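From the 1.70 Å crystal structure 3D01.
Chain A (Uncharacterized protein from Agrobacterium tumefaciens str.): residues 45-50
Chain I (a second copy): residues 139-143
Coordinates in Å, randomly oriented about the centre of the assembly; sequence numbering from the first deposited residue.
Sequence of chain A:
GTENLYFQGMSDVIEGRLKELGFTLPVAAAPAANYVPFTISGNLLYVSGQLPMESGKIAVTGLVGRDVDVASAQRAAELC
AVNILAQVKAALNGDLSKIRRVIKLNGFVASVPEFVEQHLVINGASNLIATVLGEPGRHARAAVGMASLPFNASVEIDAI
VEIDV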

# COMPACT_ATOMS: atom_id res chain seq x y z
N LEU A 45 -0.91 -10.14 -9.73
CA LEU A 45 -0.08 -10.89 -8.81
C LEU A 45 0.37 -9.90 -7.73
O LEU A 45 1.01 -8.91 -8.05
CB LEU A 45 1.16 -11.43 -9.52
CG LEU A 45 2.26 -12.15 -8.73
CD1 LEU A 45 1.75 -13.37 -8.02
CD2 LEU A 45 3.46 -12.55 -9.60
N TYR A 46 -0.00 -10.19 -6.49
CA TYR A 46 0.41 -9.40 -5.32
C TYR A 46 1.52 -10.11 -4.62
O TYR A 46 1.32 -11.19 -4.08
CB TYR A 46 -0.73 -9.29 -4.34
CG TYR A 46 -1.75 -8.29 -4.73
CD1 TYR A 46 -1.75 -7.04 -4.13
CD2 TYR A 46 -2.68 -8.56 -5.72
CE1 TYR A 46 -2.64 -6.09 -4.49
CE2 TYR A 46 -3.61 -7.57 -6.10
CZ TYR A 46 -3.56 -6.35 -5.47
OH TYR A 46 -4.45 -5.33 -5.75
N VAL A 47 2.68 -9.47 -4.57
CA VAL A 47 3.86 -10.05 -3.98
C VAL A 47 4.05 -9.39 -2.62
O VAL A 47 4.00 -8.15 -2.51
CB VAL A 47 5.10 -9.85 -4.91
CG1 VAL A 47 6.39 -10.35 -4.24
CG2 VAL A 47 4.88 -10.61 -6.23
N SER A 48 4.27 -10.23 -1.62
CA SER A 48 4.52 -9.78 -0.24
C SER A 48 5.81 -8.98 -0.14
O SER A 48 6.73 -9.16 -0.95
CB SER A 48 4.61 -10.95 0.69
OG SER A 48 3.36 -11.59 0.84
N GLY A 49 5.87 -8.13 0.89
CA GLY A 49 7.07 -7.33 1.18
C GLY A 49 8.28 -8.24 1.26
O GLY A 49 8.26 -9.20 2.01
N GLN A 50 9.26 -7.94 0.42
CA GLN A 50 10.50 -8.66 0.34
C GLN A 50 11.61 -7.86 0.99
O GLN A 50 11.69 -6.65 0.81
CB GLN A 50 10.86 -8.93 -1.13
CG GLN A 50 9.83 -9.83 -1.86
CD GLN A 50 9.66 -11.17 -1.21
OE1 GLN A 50 10.64 -11.90 -1.03
NE2 GLN A 50 8.43 -11.49 -0.82
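Chain I 139-143: HARAA

Chain I lies along chain A as an extended strand running in roughly the same direction, held by two hydrogen bonds, one between main chains and one from a main-chain N to a serine hydroxyl, and by a small apolar contact. Residues 45-50 of chain A form a strand that begins earlier in the chain. In chain I, A140(I) to A143(I) are likewise extended, with phi from -72° to -158° and psi from 122° to 161°, and the strand continues beyond the segment. The N-to-C directions of the two strands differ by 28°, and their axes approach to 4.6 Å.

The register places S48(A) beside R141(I), with CA atoms 4.7 Å apart, and G49(A) beside A142(I), with CA atoms 4.6 Å apart. N of R141(I) donates to OG of S48(A) at 2.8 Å, and O of R141(I) accepts from N of G49(A), also at 2.8 Å; the N-H...acceptor angles are 148° and 157°. The m rotamer of S48(A) brings the hydroxyl to the chain I backbone, where OG also packs 3.2 Å from CA of A140(I). The side chain of R141(I) starts out away from chain A, and both of its hydrogen bonds to chain A use its main chain.

A140(I) points its CB toward chain A, where it lies 3.6 Å from O of Y46(A) and 4.3 Å from CB of the same residue. The CB of Y46(A) also points toward chain I, but the end of its side chain leads away, leaving the ring outside this contact. At G49(A) an ideal CB would point toward chain I, 3.6 Å from CB of A142(I) and 3.8 Å from O of R141(I); the lack of a side chain leaves this space free. Altogether the two segments bury 196 Å², counting both sides.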

# COMPACT_ATOMS: atom_id res chain seq x y z
N HIS I 139 -2.88 -14.97 2.80
CA HIS I 139 -2.77 -13.71 2.07
C HIS I 139 -1.32 -13.30 1.90
O HIS I 139 -0.44 -13.74 2.68
CB HIS I 139 -3.45 -12.60 2.89
CG HIS I 139 -3.10 -12.63 4.35
ND1 HIS I 139 -3.73 -13.47 5.25
CD2 HIS I 139 -2.13 -11.99 5.05
CE1 HIS I 139 -3.17 -13.34 6.43
NE2 HIS I 139 -2.21 -12.43 6.35
N ALA I 140 -1.09 -12.46 0.88
CA ALA I 140 0.16 -11.70 0.74
C ALA I 140 0.16 -10.58 1.80
O ALA I 140 -0.90 -10.21 2.35
CB ALA I 140 0.32 -11.11 -0.64
N ARG I 141 1.35 -10.04 2.09
CA ARG I 141 1.46 -9.14 3.23
C ARG I 141 2.66 -8.22 3.12
O ARG I 141 3.66 -8.58 2.52
CB ARG I 141 1.67 -9.96 4.51
CG ARG I 141 1.25 -9.33 5.77
CD ARG I 141 1.37 -10.33 6.96
NE ARG I 141 2.72 -10.48 7.49
CZ ARG I 141 3.01 -11.13 8.62
NH1 ARG I 141 2.07 -11.67 9.34
NH2 ARG I 141 4.25 -11.21 9.07
N ALA I 142 2.54 -7.05 3.75
CA ALA I 142 3.69 -6.24 4.13
C ALA I 142 3.56 -5.90 5.62
O ALA I 142 2.45 -5.75 6.13
CB ALA I 142 3.77 -4.98 3.32
N ALA I 143 4.69 -5.81 6.30
CA ALA I 143 4.73 -5.49 7.72
C ALA I 143 5.85 -4.48 7.90
O ALA I 143 7.01 -4.77 7.57
CB ALA I 143 4.98 -6.73 8.54